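Histone-lysine N-methyltransferase, H3 lysine-9 specific SUVH4 (Arabidopsis thaliana, PDB 4QEO) methylates a lysine in the tail of histone H3, setting a mark of transcriptional repression, and binds methylated DNA, which couples histone methylation to DNA methylation. Local coordinates at residues Pro53-Gly58 against Gly87-Ser92; Pro105-Ile110 against Val163-Thr168; Phe332-His337 against Cys344-Ser349. One frame throughout, in Å; residues are numbered along the deposited sequence.

Contact 1: residues Pro53-Gly58 against Gly87-Ser92; sequences PRKIIG and GIDYMS. With nucleotides of chain C; nucleotides of chain B.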
loop_
_atom_site.group_PDB
_atom_site.type_symbol
_atom_site.label_atom_id
_atom_site.label_comp_id
_atom_site.label_asym_id
_atom_site.label_seq_id
_atom_site.Cartn_x
_atom_site.Cartn_y
_atom_site.Cartn_z
ATOM N N PRO A 53 -18.692 6.441 -8.803
ATOM C CA PRO A 53 -19.965 5.827 -8.401
ATOM C C PRO A 53 -20.851 5.428 -9.576
ATOM O O PRO A 53 -21.845 4.716 -9.365
ATOM C CB PRO A 53 -20.643 6.942 -7.602
ATOM C CG PRO A 53 -20.153 8.188 -8.239
ATOM C CD PRO A 53 -18.724 7.909 -8.656
ATOM N N ARG A 54 -20.506 5.874 -10.782
ATOM C CA ARG A 54 -21.224 5.456 -11.990
ATOM C C ARG A 54 -20.282 4.679 -12.899
ATOM O O ARG A 54 -19.062 4.886 -12.881
ATOM C CB ARG A 54 -21.781 6.664 -12.753
ATOM C CG ARG A 54 -22.785 7.525 -11.973
ATOM C CD ARG A 54 -24.155 6.859 -11.879
ATOM N NE ARG A 54 -24.823 6.778 -13.178
ATOM C CZ ARG A 54 -25.876 6.005 -13.425
ATOM N NH1 ARG A 54 -26.377 5.245 -12.460
ATOM N NH2 ARG A 54 -26.428 5.985 -14.633
ATOM N N LYS A 55 -20.850 3.803 -13.712
ATOM C CA LYS A 55 -20.037 2.993 -14.604
ATOM C C LYS A 55 -19.376 3.797 -15.715
ATOM O O LYS A 55 -19.884 4.834 -16.143
ATOM C CB LYS A 55 -20.840 1.807 -15.120
ATOM C CG LYS A 55 -21.151 0.886 -13.969
ATOM C CD LYS A 55 -21.685 -0.419 -14.405
ATOM C CE LYS A 55 -21.597 -1.398 -13.266
ATOM N NZ LYS A 55 -22.432 -0.957 -12.147
ATOM N N ILE A 56 -18.206 3.326 -16.128
ATOM C CA ILE A 56 -17.375 4.018 -17.099
ATOM C C ILE A 56 -16.850 2.990 -18.104
ATOM O O ILE A 56 -16.355 1.925 -17.719
ATOM C CB ILE A 56 -16.185 4.736 -16.403
ATOM C CG1 ILE A 56 -16.697 5.841 -15.467
ATOM C CG2 ILE A 56 -15.211 5.302 -17.427
ATOM C CD1 ILE A 56 -15.614 6.430 -14.558
ATOM N N ILE A 57 -16.993 3.302 -19.386
ATOM C CA ILE A 57 -16.361 2.514 -20.442
ATOM C C ILE A 57 -14.942 2.997 -20.661
ATOM O O ILE A 57 -14.722 4.191 -20.815
ATOM C CB ILE A 57 -17.106 2.703 -21.777
ATOM C CG1 ILE A 57 -18.462 2.005 -21.715
ATOM C CG2 ILE A 57 -16.272 2.159 -22.946
ATOM C CD1 ILE A 57 -19.422 2.443 -22.827
ATOM N N GLY A 58 -13.978 2.094 -20.681
ATOM C CA GLY A 58 -12.605 2.498 -20.938
ATOM C C GLY A 58 -11.785 2.654 -19.670
ATOM O O GLY A 58 -12.083 2.034 -18.655
ATOM N N GLY A 87 -17.853 -11.900 -11.875
ATOM C CA GLY A 87 -16.746 -11.726 -12.799
ATOM C C GLY A 87 -17.000 -10.606 -13.787
ATOM O O GLY A 87 -16.071 -9.933 -14.240
ATOM N N ILE A 88 -18.267 -10.388 -14.114
ATOM C CA ILE A 88 -18.613 -9.420 -15.142
ATOM C C ILE A 88 -19.402 -8.247 -14.574
ATOM O O ILE A 88 -20.497 -8.423 -14.029
ATOM C CB ILE A 88 -19.464 -10.063 -16.265
ATOM C CG1 ILE A 88 -18.736 -11.282 -16.862
ATOM C CG2 ILE A 88 -19.760 -9.013 -17.346
ATOM C CD1 ILE A 88 -19.609 -12.142 -17.818
ATOM N N ASP A 89 -18.845 -7.052 -14.731
ATOM C CA ASP A 89 -19.514 -5.820 -14.343
ATOM C C ASP A 89 -20.021 -5.103 -15.597
ATOM O O ASP A 89 -19.278 -4.927 -16.572
ATOM C CB ASP A 89 -18.526 -4.925 -13.576
ATOM C CG ASP A 89 -19.235 -4.007 -12.606
ATOM O OD1 ASP A 89 -20.345 -4.382 -12.158
ATOM O OD2 ASP A 89 -18.688 -2.933 -12.289
ATOM N N TYR A 90 -21.293 -4.715 -15.590
ATOM C CA TYR A 90 -21.883 -4.103 -16.782
ATOM C C TYR A 90 -22.885 -3.000 -16.492
ATOM O O TYR A 90 -23.444 -2.917 -15.402
ATOM C CB TYR A 90 -22.530 -5.167 -17.665
ATOM C CG TYR A 90 -23.697 -5.928 -17.049
ATOM C CD1 TYR A 90 -24.995 -5.483 -17.218
ATOM C CD2 TYR A 90 -23.494 -7.103 -16.321
ATOM C CE1 TYR A 90 -26.066 -6.170 -16.696
ATOM C CE2 TYR A 90 -24.572 -7.810 -15.780
ATOM C CZ TYR A 90 -25.854 -7.329 -15.982
ATOM O OH TYR A 90 -26.940 -7.990 -15.482
ATOM N N MET A 91 -23.072 -2.126 -17.471
ATOM C CA MET A 91 -24.105 -1.106 -17.422
ATOM C C MET A 91 -25.410 -1.797 -17.700
ATOM O O MET A 91 -25.564 -2.428 -18.752
ATOM C CB MET A 91 -23.872 -0.040 -18.501
ATOM C CG MET A 91 -22.656 0.845 -18.266
ATOM S SD MET A 91 -22.435 1.910 -19.709
ATOM C CE MET A 91 -21.235 3.035 -19.025
ATOM N N SER A 92 -26.339 -1.674 -16.755
ATOM C CA SER A 92 -27.683 -2.226 -16.894
ATOM C C SER A 92 -28.536 -1.298 -17.750
ATOM O O SER A 92 -28.057 -0.258 -18.211
ATOM C CB SER A 92 -28.328 -2.343 -15.516
ATOM O OG SER A 92 -28.609 -1.046 -15.001
ATOM P P DA C 11 -26.481 -3.584 -11.335
ATOM O OP1 DA C 11 -25.725 -4.526 -10.557
ATOM O OP2 DA C 11 -25.836 -2.484 -12.000
ATOM O "O5'" DA C 11 -27.432 -4.426 -12.280
ATOM C "C5'" DA C 11 -27.368 -5.841 -12.307
ATOM C "C4'" DA C 11 -28.696 -6.426 -12.728
ATOM O "O4'" DA C 11 -29.506 -6.644 -11.564
ATOM C "C3'" DA C 11 -29.524 -5.551 -13.662
ATOM O "O3'" DA C 11 -30.105 -6.382 -14.659
ATOM C "C2'" DA C 11 -30.589 -4.971 -12.755
ATOM C "C1'" DA C 11 -30.781 -6.079 -11.746
ATOM N N9 DA C 11 -31.267 -5.660 -10.438
ATOM C C8 DA C 11 -31.335 -4.393 -9.925
ATOM N N7 DA C 11 -31.810 -4.341 -8.708
ATOM C C5 DA C 11 -32.078 -5.666 -8.399
ATOM C C6 DA C 11 -32.602 -6.280 -7.253
ATOM N N6 DA C 11 -32.965 -5.616 -6.160
ATOM N N1 DA C 11 -32.756 -7.617 -7.274
ATOM C C2 DA C 11 -32.396 -8.284 -8.372
ATOM N N3 DA C 11 -31.894 -7.821 -9.510
ATOM C C4 DA C 11 -31.752 -6.487 -9.456
ATOM N N1 5CM B 7 -14.734 -15.827 -12.775
ATOM C C2 5CM B 7 -13.727 -16.402 -13.559
ATOM N N3 5CM B 7 -13.884 -16.631 -14.864
ATOM C C4 5CM B 7 -14.998 -16.324 -15.470
ATOM C C5 5CM B 7 -16.064 -15.727 -14.673
ATOM C C5A 5CM B 7 -17.345 -15.383 -15.333
ATOM C C6 5CM B 7 -15.879 -15.523 -13.331
ATOM O O2 5CM B 7 -12.668 -16.688 -13.084
ATOM N N4 5CM B 7 -15.183 -16.537 -16.743
ATOM C "C1'" 5CM B 7 -14.532 -15.683 -11.352
ATOM C "C2'" 5CM B 7 -14.888 -14.397 -10.626
ATOM C "C3'" 5CM B 7 -15.174 -14.925 -9.241
ATOM C "C4'" 5CM B 7 -15.932 -16.201 -9.546
ATOM O "O4'" 5CM B 7 -15.373 -16.650 -10.757
ATOM O "O3'" 5CM B 7 -13.984 -15.298 -8.566
ATOM C "C5'" 5CM B 7 -17.458 -16.080 -9.600
ATOM O "O5'" 5CM B 7 -17.983 -15.113 -10.472
ATOM P P 5CM B 7 -19.384 -15.236 -11.144
ATOM O OP1 5CM B 7 -19.445 -14.265 -12.183
ATOM O OP2 5CM B 7 -19.675 -16.599 -11.406
ATOM P P DC C 12 -30.661 -5.782 -15.973
ATOM O OP1 DC C 12 -29.791 -6.321 -16.967
ATOM O OP2 DC C 12 -30.989 -4.377 -15.959
ATOM O "O5'" DC C 12 -32.012 -6.590 -15.980
ATOM C "C5'" DC C 12 -32.013 -7.926 -15.512
ATOM C "C4'" DC C 12 -33.331 -8.181 -14.829
ATOM O "O4'" DC C 12 -33.342 -7.538 -13.536
ATOM C "C3'" DC C 12 -34.534 -7.614 -15.589
ATOM O "O3'" DC C 12 -35.508 -8.647 -15.697
ATOM C "C2'" DC C 12 -35.063 -6.535 -14.666
ATOM C "C1'" DC C 12 -34.654 -7.104 -13.334
ATOM N N1 DC C 12 -34.679 -6.177 -12.203
ATOM C C2 DC C 12 -35.050 -6.660 -10.951
ATOM O O2 DC C 12 -35.275 -7.867 -10.819
ATOM N N3 DC C 12 -35.139 -5.804 -9.914
ATOM C C4 DC C 12 -34.897 -4.509 -10.098
ATOM N N4 DC C 12 -34.986 -3.703 -9.043
ATOM C C5 DC C 12 -34.527 -3.987 -11.368
ATOM C C6 DC C 12 -34.458 -4.844 -12.390
HETATM O O HOH W 1 -25.347 -0.923 -13.955
HETATM O O HOH W 2 -22.696 -3.124 -10.814
#
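K55 and M91 carry this contact. The packed side begins with apolar atoms. CB of K55 sits 3.8 Å from CG of M91. The M91 chain runs extended past CG (chi2 174°), so its methyl CE reaches CG1 of I57 at 4.0 Å. The K55 chain then passes close over the backbone of Y90, with K55 CE 3.2 Å from Y90 O, a close polar-apolar contact. No direct hydrogen bond joins the two segments.

The other side is wet and faces DNA. A bend at chi4 (63°) turns NZ of K55 to two waters. One lies 2.6 Å from K55 NZ, which donates to it, and is within bonding distance of D89 OD1. The other is only weakly bound by NZ, but it is gripped by Y90 O, S92 N and OP2 of DA11 of chain C. K55 NZ stays 4.0 Å from D89 OD1, beyond a salt bridge, and OD2 of D89 is held by N82 N. Just before the strand, G87 N donates to OP1 of 5CM7 of chain B at 2.9 Å, almost straight (177°). A backbone N-H on one phosphate, and a lysine linked to another through water, fit the DNA-binding surface of an SRA domain.

Contact 2: residues Pro105-Ile110 against Val163-Thr168; sequences PLAVSI and VPVRVT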
loop_
_atom_site.group_PDB
_atom_site.type_symbol
_atom_site.label_atom_id
_atom_site.label_comp_id
_atom_site.label_asym_id
_atom_site.label_seq_id
_atom_site.Cartn_x
_atom_site.Cartn_y
_atom_site.Cartn_z
ATOM N N PRO A 105 -27.691 -4.162 -22.180
ATOM C CA PRO A 105 -26.571 -3.869 -21.274
ATOM C C PRO A 105 -25.233 -3.899 -21.988
ATOM O O PRO A 105 -25.123 -4.508 -23.061
ATOM C CB PRO A 105 -26.632 -5.019 -20.265
ATOM C CG PRO A 105 -27.256 -6.154 -21.054
ATOM C CD PRO A 105 -28.271 -5.493 -21.928
ATOM N N LEU A 106 -24.233 -3.243 -21.402
ATOM C CA LEU A 106 -22.888 -3.250 -21.985
ATOM C C LEU A 106 -21.880 -3.572 -20.913
ATOM O O LEU A 106 -21.884 -2.938 -19.874
ATOM C CB LEU A 106 -22.512 -1.869 -22.521
ATOM C CG LEU A 106 -22.851 -1.425 -23.927
ATOM C CD1 LEU A 106 -22.381 0.010 -24.076
ATOM C CD2 LEU A 106 -22.208 -2.357 -24.970
ATOM N N ALA A 107 -20.987 -4.515 -21.158
ATOM C CA ALA A 107 -19.972 -4.827 -20.155
ATOM C C ALA A 107 -18.889 -3.750 -20.133
ATOM O O ALA A 107 -18.600 -3.134 -21.177
ATOM C CB ALA A 107 -19.367 -6.201 -20.438
ATOM N N VAL A 108 -18.306 -3.496 -18.954
ATOM C CA VAL A 108 -17.209 -2.537 -18.846
ATOM C C VAL A 108 -15.955 -3.115 -18.200
ATOM O O VAL A 108 -14.870 -2.595 -18.416
ATOM C CB VAL A 108 -17.606 -1.235 -18.100
ATOM C CG1 VAL A 108 -18.759 -0.542 -18.844
ATOM C CG2 VAL A 108 -17.956 -1.505 -16.626
ATOM N N SER A 109 -16.107 -4.196 -17.432
ATOM C CA SER A 109 -14.993 -4.740 -16.641
ATOM C C SER A 109 -15.218 -6.220 -16.340
ATOM O O SER A 109 -16.312 -6.618 -15.904
ATOM C CB SER A 109 -14.821 -3.937 -15.329
ATOM O OG SER A 109 -13.807 -4.499 -14.498
ATOM N N ILE A 110 -14.196 -7.039 -16.589
ATOM C CA ILE A 110 -14.270 -8.444 -16.202
ATOM C C ILE A 110 -13.093 -8.833 -15.332
ATOM O O ILE A 110 -12.045 -8.215 -15.382
ATOM C CB ILE A 110 -14.347 -9.413 -17.424
ATOM C CG1 ILE A 110 -13.044 -9.341 -18.232
ATOM C CG2 ILE A 110 -15.551 -9.058 -18.294
ATOM C CD1 ILE A 110 -12.921 -10.409 -19.301
ATOM N N VAL A 163 -17.048 -1.967 -28.205
ATOM C CA VAL A 163 -16.814 -1.335 -26.898
ATOM C C VAL A 163 -15.827 -2.166 -26.095
ATOM O O VAL A 163 -16.060 -3.350 -25.865
ATOM C CB VAL A 163 -18.139 -1.220 -26.105
ATOM C CG1 VAL A 163 -17.899 -0.736 -24.642
ATOM C CG2 VAL A 163 -19.087 -0.298 -26.831
ATOM N N PRO A 164 -14.708 -1.555 -25.673
ATOM C CA PRO A 164 -13.690 -2.320 -24.963
ATOM C C PRO A 164 -14.069 -2.592 -23.520
ATOM O O PRO A 164 -14.869 -1.871 -22.909
ATOM C CB PRO A 164 -12.473 -1.394 -24.990
ATOM C CG PRO A 164 -13.041 -0.050 -25.069
ATOM C CD PRO A 164 -14.317 -0.151 -25.854
ATOM N N VAL A 165 -13.459 -3.634 -22.983
ATOM C CA VAL A 165 -13.721 -4.076 -21.621
ATOM C C VAL A 165 -12.392 -4.032 -20.867
ATOM O O VAL A 165 -11.356 -4.415 -21.428
ATOM C CB VAL A 165 -14.315 -5.532 -21.658
ATOM C CG1 VAL A 165 -14.380 -6.129 -20.320
ATOM C CG2 VAL A 165 -15.735 -5.511 -22.248
ATOM N N ARG A 166 -12.413 -3.548 -19.622
ATOM C CA ARG A 166 -11.255 -3.662 -18.742
ATOM C C ARG A 166 -11.115 -5.100 -18.308
ATOM O O ARG A 166 -12.104 -5.754 -17.998
ATOM C CB ARG A 166 -11.404 -2.768 -17.489
ATOM C CG ARG A 166 -11.457 -1.267 -17.808
ATOM C CD ARG A 166 -11.391 -0.418 -16.498
ATOM N NE ARG A 166 -12.587 -0.584 -15.669
ATOM C CZ ARG A 166 -13.776 -0.051 -15.943
ATOM N NH1 ARG A 166 -13.940 0.680 -17.037
ATOM N NH2 ARG A 166 -14.803 -0.239 -15.109
ATOM N N VAL A 167 -9.881 -5.590 -18.286
ATOM C CA VAL A 167 -9.619 -6.972 -17.914
ATOM C C VAL A 167 -8.628 -6.978 -16.747
ATOM O O VAL A 167 -7.576 -6.334 -16.794
ATOM C CB VAL A 167 -9.062 -7.801 -19.106
ATOM C CG1 VAL A 167 -8.620 -9.170 -18.623
ATOM C CG2 VAL A 167 -10.118 -7.913 -20.210
ATOM N N THR A 168 -9.000 -7.694 -15.694
ATOM C CA THR A 168 -8.212 -7.770 -14.471
ATOM C C THR A 168 -7.982 -9.229 -14.119
ATOM O O THR A 168 -8.912 -10.038 -14.172
ATOM C CB THR A 168 -8.942 -7.053 -13.317
ATOM O OG1 THR A 168 -9.073 -5.660 -13.644
ATOM C CG2 THR A 168 -8.176 -7.214 -11.978
HETATM O O HOH W 3 -14.660 -0.605 -20.467
HETATM O O HOH W 4 -11.366 -5.377 -15.072
#
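Two neighbouring parallel strands of the SRA-domain sheet meet here, 106-110 and 165-168. Their axes approach to 4.3 Å at an angle of 21°. Three backbone bonds form the ladder. R166 N donates to V108 O at 2.9 Å, from above the carbonyl plane. I110 N donates to R166 O at 2.8 Å, nearly along the C=O axis. T168 N closes the row on I110 O at 3.1 Å and is less straight (147°). S109 pairs with R166, and I110 with V167.

Side chains split between the two faces. On the face of S109 and R166, the arginine chain bends at chi3 (-67°) and lies alongside V108, pointing the same way. Its guanidinium lies with one face over V108 O, which sits 3.6 Å above the centre of the plane. R166 NH2 touches V108 CG2 and S109 CB, both at 3.7 Å. The charged end is held by NH1 bonds to I56 O and G58 O, an NH2 bond to F80 O, and a cation-pi contact with the F80 ring.

On the face of I110 and V167, CG1 of I110 runs beside CG2 of V167. CG2 of I110 meets CG1 of V165 at 3.7 Å, the side chains crossing at about a right angle. A water links S109 OG, I110 O and T168 OG1; S109 OG also bonds H81 ND1. Another water joins V108 O to P164 O, where the strands diverge.

V108 and S109 both face D89, a classic beta bulge against strand 88-91. Strand 180-197 pairs with the other edge of 165-168, and helix 151-161 packs on L106 and A107.

Contact 3: residues Phe332-His337 against Cys344-Ser349; sequences FECGPH and CVNRTS. With ZN (zinc ion), chain G; ZN (zinc ion), chain F.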
loop_
_atom_site.group_PDB
_atom_site.type_symbol
_atom_site.label_atom_id
_atom_site.label_comp_id
_atom_site.label_asym_id
_atom_site.label_seq_id
_atom_site.Cartn_x
_atom_site.Cartn_y
_atom_site.Cartn_z
ATOM N N PHE A 332 0.532 5.762 21.713
ATOM C CA PHE A 332 1.068 5.380 23.014
ATOM C C PHE A 332 1.212 3.871 23.106
ATOM O O PHE A 332 0.235 3.150 23.312
ATOM C CB PHE A 332 0.165 5.871 24.142
ATOM C CG PHE A 332 0.182 7.363 24.340
ATOM C CD1 PHE A 332 1.155 7.964 25.124
ATOM C CD2 PHE A 332 -0.791 8.162 23.767
ATOM C CE1 PHE A 332 1.163 9.339 25.324
ATOM C CE2 PHE A 332 -0.789 9.537 23.963
ATOM C CZ PHE A 332 0.189 10.123 24.746
ATOM N N GLU A 333 2.439 3.402 22.943
ATOM C CA GLU A 333 2.717 1.984 22.993
ATOM C C GLU A 333 3.061 1.533 24.401
ATOM O O GLU A 333 3.504 2.325 25.243
ATOM C CB GLU A 333 3.867 1.628 22.051
ATOM C CG GLU A 333 3.446 1.486 20.591
ATOM C CD GLU A 333 4.570 1.002 19.682
ATOM O OE1 GLU A 333 5.702 0.783 20.164
ATOM O OE2 GLU A 333 4.319 0.841 18.474
ATOM N N CYS A 334 2.857 0.244 24.638
ATOM C CA CYS A 334 3.344 -0.396 25.844
ATOM C C CYS A 334 4.870 -0.275 25.900
ATOM O O CYS A 334 5.552 -0.233 24.866
ATOM C CB CYS A 334 2.889 -1.857 25.894
ATOM S SG CYS A 334 1.082 -2.087 26.139
ATOM N N GLY A 335 5.397 -0.191 27.116
ATOM C CA GLY A 335 6.809 0.077 27.310
ATOM C C GLY A 335 7.488 -0.855 28.300
ATOM O O GLY A 335 6.959 -1.909 28.630
ATOM N N PRO A 336 8.675 -0.462 28.771
ATOM C CA PRO A 336 9.559 -1.256 29.638
ATOM C C PRO A 336 8.914 -1.724 30.952
ATOM O O PRO A 336 9.255 -2.805 31.449
ATOM C CB PRO A 336 10.714 -0.286 29.925
ATOM C CG PRO A 336 10.758 0.591 28.703
ATOM C CD PRO A 336 9.305 0.807 28.356
ATOM N N HIS A 337 8.007 -0.926 31.506
ATOM C CA HIS A 337 7.338 -1.296 32.749
ATOM C C HIS A 337 5.968 -1.961 32.592
ATOM O O HIS A 337 5.339 -2.307 33.597
ATOM C CB HIS A 337 7.244 -0.091 33.703
ATOM C CG HIS A 337 8.566 0.337 34.248
ATOM N ND1 HIS A 337 9.178 1.515 33.879
ATOM C CD2 HIS A 337 9.421 -0.280 35.098
ATOM C CE1 HIS A 337 10.341 1.618 34.497
ATOM N NE2 HIS A 337 10.510 0.542 35.244
ATOM N N CYS A 344 2.711 -8.312 22.546
ATOM C CA CYS A 344 1.571 -7.401 22.684
ATOM C C CYS A 344 1.374 -6.589 21.413
ATOM O O CYS A 344 2.339 -6.081 20.837
ATOM C CB CYS A 344 1.751 -6.447 23.879
ATOM S SG CYS A 344 0.396 -5.246 24.031
ATOM N N VAL A 345 0.129 -6.468 20.967
ATOM C CA VAL A 345 -0.131 -5.762 19.706
ATOM C C VAL A 345 0.118 -4.263 19.890
ATOM O O VAL A 345 0.478 -3.546 18.942
ATOM C CB VAL A 345 -1.540 -6.069 19.166
ATOM C CG1 VAL A 345 -1.755 -5.443 17.790
ATOM C CG2 VAL A 345 -1.723 -7.570 19.065
ATOM N N ASN A 346 -0.000 -3.807 21.135
ATOM C CA ASN A 346 0.323 -2.420 21.433
ATOM C C ASN A 346 1.830 -2.171 21.573
ATOM O O ASN A 346 2.251 -1.122 22.037
ATOM C CB ASN A 346 -0.455 -1.893 22.639
ATOM C CG ASN A 346 -0.628 -0.386 22.595
ATOM O OD1 ASN A 346 -0.914 0.180 21.547
ATOM N ND2 ASN A 346 -0.405 0.276 23.725
ATOM N N ARG A 347 2.629 -3.142 21.143
ATOM C CA ARG A 347 4.046 -2.924 20.914
ATOM C C ARG A 347 4.381 -3.068 19.419
ATOM O O ARG A 347 5.525 -3.350 19.075
ATOM C CB ARG A 347 4.877 -3.932 21.720
ATOM C CG ARG A 347 4.652 -3.880 23.238
ATOM C CD ARG A 347 5.472 -4.958 23.927
ATOM N NE ARG A 347 5.382 -4.945 25.390
ATOM C CZ ARG A 347 6.178 -4.228 26.183
ATOM N NH1 ARG A 347 7.094 -3.428 25.661
ATOM N NH2 ARG A 347 6.053 -4.302 27.504
ATOM N N THR A 348 3.395 -2.882 18.540
ATOM C CA THR A 348 3.622 -3.095 17.094
ATOM C C THR A 348 4.946 -2.573 16.491
ATOM O O THR A 348 5.659 -3.339 15.841
ATOM C CB THR A 348 2.416 -2.638 16.259
ATOM O OG1 THR A 348 1.316 -3.508 16.535
ATOM C CG2 THR A 348 2.728 -2.680 14.743
ATOM N N SER A 349 5.311 -1.311 16.737
ATOM C CA SER A 349 6.516 -0.763 16.101
ATOM C C SER A 349 7.832 -1.220 16.732
ATOM O O SER A 349 8.911 -0.890 16.237
ATOM C CB SER A 349 6.474 0.765 16.041
ATOM O OG SER A 349 6.763 1.326 17.301
HETATM ZN ZN ZN G . 0.808 -4.294 26.173
HETATM ZN ZN ZN F . 1.086 -1.105 28.418
#
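C334 and C344 meet at the triangular three-zinc cluster of the pre-SET domain. Both thiolates bind the same zinc ion, C334 SG at 2.2 Å and C344 SG at 2.4 Å. C334 SG also bridges to a second zinc at 2.5 Å. C298 and C340 complete the first site; C292, C306 and C338 complete the second.

N346 and R347 approach C334 from different directions. CG of N346 is anti to the backbone N (chi1 -154°), which brings N346 ND2 to F332 O at 3.0 Å. This bond lies in the carbonyl plane, on a lone pair. ND2 also makes a weak bond to the bridging sulfur, which may temper its negative charge. In return, C334 N donates to N346 O from above the carbonyl plane. R347 runs extended from CG to NE, with CG beside C334 CB. One guanidinium face, near its rim, lies against C334 CB, and R347 NH2 donates to G335 O at 2.8 Å.

E333 reaches out to the short 3-10 segment. Its extended chain lays CB and CG over N346 O and carries the carboxylate to S349. E333 OE2 accepts from S349 N at 2.9 Å and from S349 OG at 2.8 Å, both from above the carboxylate plane. OE1 is paired with R483 and bonded by Q350 NE2. An alanine here would remove the carboxylate with its bonds to S349, R483 and Q350, and would probably leave the 3-10 segment less firmly held. Within that segment, T348 OG1 donates to V345 O at 2.5 Å, in the carbonyl plane.

Overall arrangement
From the N terminus, contact 1 comes first. It closes a loop of 28 residues, including helix 72-78, by laying 53-58 against strand 88-91. Contact 2 follows and spans 52 residues, including helix 151-161, to set strand 165-172 beside strand 106-112. The two are in series, neither nested nor crossed, yet they touch. Strands 88-91 and 106-112 are neighbours in one sheet, with M91 N meeting L106 O. Both contacts belong to the SRA domain. Contact 3 closes a tight six-residue loop in the pre-SET region. Its centre lies about 45 Å from that of contact 1, on the opposite side of the chain's centre.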